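Local coordinates for sister chromatid cohesion protein (Chaetomium thermophilum, PDB 5T8V) that probably acts as a cohesin loader that helps place cohesin on chromatin, at residues Leu618-Ser623 and Ser630-Ser635; Val639-Pro644 and Ile676-Ser681. All blocks are in the same frame, centred on the assembly; numbering follows the deposited sequence.

Interaction 1: Leu618-Ser623 and Ser630-Ser635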
loop_
_atom_site.group_PDB
_atom_site.type_symbol
_atom_site.label_atom_id
_atom_site.label_comp_id
_atom_site.label_asym_id
_atom_site.label_seq_id
_atom_site.Cartn_x
_atom_site.Cartn_y
_atom_site.Cartn_z
ATOM N N LEU A 618 -5.048 6.746 -3.306
ATOM C CA LEU A 618 -3.636 6.619 -2.961
ATOM C C LEU A 618 -3.403 6.918 -1.486
ATOM O O LEU A 618 -2.787 6.121 -0.768
ATOM C CB LEU A 618 -2.802 7.549 -3.845
ATOM C CG LEU A 618 -2.688 7.115 -5.312
ATOM C CD1 LEU A 618 -2.258 8.269 -6.207
ATOM C CD2 LEU A 618 -1.717 5.955 -5.451
ATOM N N ASN A 619 -3.909 8.057 -1.007
ATOM C CA ASN A 619 -3.729 8.411 0.395
ATOM C C ASN A 619 -4.383 7.407 1.334
ATOM O O ASN A 619 -4.007 7.342 2.509
ATOM C CB ASN A 619 -4.287 9.809 0.668
ATOM C CG ASN A 619 -3.478 10.900 -0.006
ATOM O OD1 ASN A 619 -2.334 11.162 0.368
ATOM N ND2 ASN A 619 -4.072 11.549 -1.002
ATOM N N SER A 620 -5.345 6.620 0.852
ATOM C CA SER A 620 -5.975 5.615 1.697
ATOM C C SER A 620 -5.163 4.329 1.782
ATOM O O SER A 620 -5.629 3.362 2.392
ATOM C CB SER A 620 -7.388 5.304 1.196
ATOM O OG SER A 620 -7.354 4.530 0.012
ATOM N N MET A 621 -3.970 4.290 1.180
ATOM C CA MET A 621 -3.084 3.148 1.385
ATOM C C MET A 621 -2.541 3.131 2.808
ATOM O O MET A 621 -2.352 2.058 3.392
ATOM C CB MET A 621 -1.937 3.184 0.379
ATOM C CG MET A 621 -2.358 2.907 -1.052
ATOM S SD MET A 621 -0.972 2.927 -2.206
ATOM C CE MET A 621 -0.375 4.608 -2.026
ATOM N N ALA A 622 -2.282 4.306 3.377
ATOM C CA ALA A 622 -1.867 4.435 4.773
ATOM C C ALA A 622 -3.059 4.489 5.715
ATOM O O ALA A 622 -3.054 5.244 6.692
ATOM C CB ALA A 622 -0.994 5.675 4.938
ATOM N N SER A 623 -4.100 3.703 5.445
ATOM C CA SER A 623 -5.307 3.721 6.262
ATOM C C SER A 623 -5.074 3.010 7.590
ATOM O O SER A 623 -3.927 2.831 8.014
ATOM C CB SER A 623 -6.469 3.070 5.513
ATOM O OG SER A 623 -7.662 3.125 6.277
ATOM N N SER A 630 -6.116 -3.200 1.950
ATOM C CA SER A 630 -5.926 -4.201 0.904
ATOM C C SER A 630 -6.840 -3.931 -0.283
ATOM O O SER A 630 -6.437 -4.104 -1.440
ATOM C CB SER A 630 -6.182 -5.600 1.466
ATOM O OG SER A 630 -7.533 -5.744 1.871
ATOM N N LYS A 631 -8.076 -3.508 -0.016
ATOM C CA LYS A 631 -8.995 -3.171 -1.097
ATOM C C LYS A 631 -8.480 -1.986 -1.905
ATOM O O LYS A 631 -8.539 -1.993 -3.142
ATOM C CB LYS A 631 -10.378 -2.876 -0.515
ATOM C CG LYS A 631 -11.419 -2.464 -1.533
ATOM C CD LYS A 631 -11.568 -3.493 -2.646
ATOM C CE LYS A 631 -12.807 -3.224 -3.481
ATOM N NZ LYS A 631 -12.897 -1.795 -3.882
ATOM N N SER A 632 -7.972 -0.957 -1.223
ATOM C CA SER A 632 -7.383 0.179 -1.924
ATOM C C SER A 632 -6.224 -0.266 -2.809
ATOM O O SER A 632 -6.127 0.139 -3.972
ATOM C CB SER A 632 -6.917 1.232 -0.920
ATOM O OG SER A 632 -8.019 1.914 -0.349
ATOM N N LEU A 633 -5.326 -1.093 -2.270
ATOM C CA LEU A 633 -4.212 -1.591 -3.069
ATOM C C LEU A 633 -4.716 -2.334 -4.298
ATOM O O LEU A 633 -4.216 -2.134 -5.410
ATOM C CB LEU A 633 -3.320 -2.498 -2.219
ATOM C CG LEU A 633 -2.634 -1.826 -1.028
ATOM C CD1 LEU A 633 -1.952 -2.863 -0.154
ATOM C CD2 LEU A 633 -1.632 -0.785 -1.499
ATOM N N LYS A 634 -5.716 -3.197 -4.114
ATOM C CA LYS A 634 -6.304 -3.916 -5.238
ATOM C C LYS A 634 -6.787 -2.948 -6.311
ATOM O O LYS A 634 -6.473 -3.103 -7.501
ATOM C CB LYS A 634 -7.451 -4.792 -4.730
ATOM C CG LYS A 634 -8.145 -5.635 -5.788
ATOM C CD LYS A 634 -8.588 -6.983 -5.219
ATOM C CE LYS A 634 -9.481 -6.835 -3.985
ATOM N NZ LYS A 634 -9.811 -8.152 -3.367
ATOM N N SER A 635 -7.542 -1.924 -5.906
ATOM C CA SER A 635 -8.065 -0.970 -6.876
ATOM C C SER A 635 -6.940 -0.209 -7.568
ATOM O O SER A 635 -7.036 0.096 -8.761
ATOM C CB SER A 635 -9.030 -0.006 -6.188
ATOM O OG SER A 635 -10.171 -0.698 -5.717
#

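Interaction 2: Val639-Pro644 and Ile676-Ser681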
loop_
_atom_site.group_PDB
_atom_site.type_symbol
_atom_site.label_atom_id
_atom_site.label_comp_id
_atom_site.label_asym_id
_atom_site.label_seq_id
_atom_site.Cartn_x
_atom_site.Cartn_y
_atom_site.Cartn_z
ATOM N N VAL A 639 -6.189 -0.003 -11.509
ATOM C CA VAL A 639 -6.030 1.271 -12.206
ATOM C C VAL A 639 -4.751 1.266 -13.032
ATOM O O VAL A 639 -4.737 1.718 -14.183
ATOM C CB VAL A 639 -6.054 2.440 -11.202
ATOM C CG1 VAL A 639 -5.609 3.740 -11.864
ATOM C CG2 VAL A 639 -7.447 2.614 -10.622
ATOM N N MET A 640 -3.656 0.763 -12.457
ATOM C CA MET A 640 -2.384 0.738 -13.172
ATOM C C MET A 640 -2.458 -0.166 -14.399
ATOM O O MET A 640 -2.069 0.232 -15.502
ATOM C CB MET A 640 -1.270 0.275 -12.234
ATOM C CG MET A 640 -0.869 1.301 -11.187
ATOM S SD MET A 640 0.143 0.594 -9.870
ATOM C CE MET A 640 1.487 -0.123 -10.808
ATOM N N GLU A 641 -2.952 -1.393 -14.221
ATOM C CA GLU A 641 -3.007 -2.333 -15.337
ATOM C C GLU A 641 -3.949 -1.843 -16.428
ATOM O O GLU A 641 -3.704 -2.068 -17.619
ATOM C CB GLU A 641 -3.445 -3.710 -14.843
ATOM C CG GLU A 641 -2.547 -4.301 -13.773
ATOM C CD GLU A 641 -3.046 -5.641 -13.270
ATOM O OE1 GLU A 641 -3.376 -6.508 -14.108
ATOM O OE2 GLU A 641 -3.116 -5.824 -12.036
ATOM N N ALA A 642 -5.037 -1.174 -16.043
ATOM C CA ALA A 642 -6.026 -0.746 -17.025
ATOM C C ALA A 642 -5.494 0.366 -17.921
ATOM O O ALA A 642 -5.891 0.460 -19.089
ATOM C CB ALA A 642 -7.298 -0.290 -16.314
ATOM N N ASP A 643 -4.604 1.211 -17.405
ATOM C CA ASP A 643 -4.065 2.339 -18.167
ATOM C C ASP A 643 -2.680 2.670 -17.631
ATOM O O ASP A 643 -2.499 3.619 -16.858
ATOM C CB ASP A 643 -4.992 3.552 -18.081
ATOM C CG ASP A 643 -4.505 4.722 -18.917
ATOM O OD1 ASP A 643 -3.766 4.492 -19.899
ATOM O OD2 ASP A 643 -4.866 5.875 -18.591
ATOM N N PRO A 644 -1.662 1.896 -18.026
ATOM C CA PRO A 644 -0.310 2.121 -17.485
ATOM C C PRO A 644 0.263 3.494 -17.794
ATOM O O PRO A 644 1.260 3.882 -17.168
ATOM C CB PRO A 644 0.521 1.014 -18.145
ATOM C CG PRO A 644 -0.470 -0.034 -18.530
ATOM C CD PRO A 644 -1.718 0.705 -18.891
ATOM N N ILE A 676 5.542 -1.140 -5.900
ATOM C CA ILE A 676 6.771 -0.855 -6.638
ATOM C C ILE A 676 7.018 -1.936 -7.682
ATOM O O ILE A 676 7.362 -1.647 -8.835
ATOM C CB ILE A 676 7.958 -0.724 -5.664
ATOM C CG1 ILE A 676 7.817 0.560 -4.839
ATOM C CG2 ILE A 676 9.292 -0.739 -6.417
ATOM C CD1 ILE A 676 8.848 0.712 -3.740
ATOM N N SER A 677 6.835 -3.199 -7.296
ATOM C CA SER A 677 7.061 -4.295 -8.230
ATOM C C SER A 677 6.112 -4.209 -9.417
ATOM O O SER A 677 6.523 -4.416 -10.565
ATOM C CB SER A 677 6.904 -5.636 -7.516
ATOM O OG SER A 677 7.219 -6.711 -8.383
ATOM N N LYS A 678 4.835 -3.904 -9.168
ATOM C CA LYS A 678 3.890 -3.793 -10.274
ATOM C C LYS A 678 4.270 -2.650 -11.210
ATOM O O LYS A 678 4.240 -2.804 -12.438
ATOM C CB LYS A 678 2.471 -3.603 -9.738
ATOM C CG LYS A 678 1.379 -3.724 -10.798
ATOM C CD LYS A 678 1.400 -5.091 -11.465
ATOM C CE LYS A 678 0.004 -5.668 -11.602
ATOM N NZ LYS A 678 0.021 -7.024 -12.220
ATOM N N CYS A 679 4.633 -1.495 -10.648
ATOM C CA CYS A 679 5.109 -0.389 -11.470
ATOM C C CYS A 679 6.264 -0.835 -12.357
ATOM O O CYS A 679 6.231 -0.653 -13.580
ATOM C CB CYS A 679 5.538 0.778 -10.580
ATOM S SG CYS A 679 4.194 1.535 -9.637
ATOM N N ILE A 680 7.296 -1.429 -11.752
ATOM C CA ILE A 680 8.448 -1.894 -12.522
ATOM C C ILE A 680 8.003 -2.862 -13.610
ATOM O O ILE A 680 8.570 -2.891 -14.708
ATOM C CB ILE A 680 9.484 -2.538 -11.581
ATOM C CG1 ILE A 680 10.018 -1.503 -10.590
ATOM C CG2 ILE A 680 10.637 -3.141 -12.380
ATOM C CD1 ILE A 680 10.757 -2.110 -9.416
ATOM N N SER A 681 6.981 -3.670 -13.322
ATOM C CA SER A 681 6.501 -4.638 -14.298
ATOM C C SER A 681 5.856 -3.948 -15.493
ATOM O O SER A 681 6.060 -4.362 -16.640
ATOM C CB SER A 681 5.512 -5.594 -13.635
ATOM O OG SER A 681 4.950 -6.483 -14.583
#

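Interaction 1: Leu618-Ser623 and Ser630-Ser635
Where Ser620 and Met621 meet Ser632 and Leu633, no ring, amide or carboxylate takes part, so the contact has neither faces nor edges to match and is built from two hydroxyls and a pair of branched or flexible apolar chains. It illustrates how a short connection brings one helix back along another. The backbones are nearest at Met621 and Ser632, whose CA atoms lie 6.2 Å apart, close enough for small side chains to span the gap.

On one side of this point the serines face each other, with Ser620 OG 2.7 Å from Ser632 OG. Each hydroxyl has a hydrogen bond to a carbonyl of its own chain neighbourhood: Ser620 OG to Leu617 O, and Ser632 OG to Val628 O, one turn back in its helix. The torsion of Ser632 accounts for its position: with OG beside the backbone N (chi1 -73°), the oxygen turns back to the preceding turn and still lies next to Ser620. Both polar groups are thereby satisfied in a buried place.

The apolar half is a crossing at about a right angle. One methyl of Leu633, CD2, rests against the middle of the Met621 chain, 3.8 Å from Met621 CG and equally far from Met621 SD. Beyond the sulfur the methionine bends (chi3 -61°) and carries CE away from Leu633. Met621 N is bonded to Leu618 O, at 2.9 Å.

Helices 610-619 and 628-642 run in opposite directions here, as in the helical hairpins of a HEAT-repeat protein. Leu675 of helix 666-682 touches both Met621 and Leu633, Ser660 of helix 652-660 also meets Met621, and Leu453 of helix 446-474 packs on Ser620.

Interaction 2: Val639-Pro644 and Ile676-Ser681
Met640 and Cys679 mark the nearest approach of two helical segments that run in the same general direction, their CA atoms 7.8 Å apart, a spacing that side chains must bridge. Met640 does most of this work. Its chain leaves the helix toward the partner, stays extended as far as the sulfur and then bends (chi3 56°), which sets the terminal methyl down on the other backbone. Met640 CE lies 3.4 Å from Cys679 SG, and on the lysine side it reaches Lys678 CG at 3.6 Å. The methyl thus fits between the root of one side chain and the thiol of the next, and is close to the peptide nitrogen that joins them. Leu647, in a loop, touches both Met640 and Cys679.

Such a pairing of like-directed helices is characteristic of an alpha-solenoid, in which HEAT-type helices stack side by side in layers. Helix 446-474 lies against helix 628-642 and takes part in a salt bridge between Arg471 and Asp643, the first residue to leave the helical conformation. Helix 685-696 packs on Ile676 and Ile680 of the other segment, and helix 703-719 on Ile680.

Nearer the solvent, Glu641 and Lys678 cross at about a right angle and form a salt bridge, Glu641 OE2 to Lys678 NZ being 3.4 Å. The ammonium sits over the face of the carboxylate instead of in its plane, an approach that suits charge attraction more than a directed hydrogen bond. Lysine methylene shares the same face, since Lys678 CE comes within 3.2 Å of Glu641 OE2. A bend low in the lysine chain (chi2 60°) turns its outer half across the end of the glutamate, while the glutamate chain reaches out extended to meet it.

Both interactions use helix 628-642, and they follow one another along the chain: interaction 1 is complete before interaction 2 begins, and their centres are 14 Å apart. Interaction 1 is local, joining the end of helix 610-619 to the next long helix across a short connection. Interaction 2 spans 31 intervening residues, including helix 652-660, to reach helix 666-682. One helix therefore pairs first with its predecessor and then with a later, like-directed neighbour. Links of this kind, repeated along the chain, are consistent with the elongated HEAT-repeat architecture of this C-terminal fragment of the cohesin loader; both contacts lie near the centre of the chain, about 6 and 13 Å from it, centre to centre.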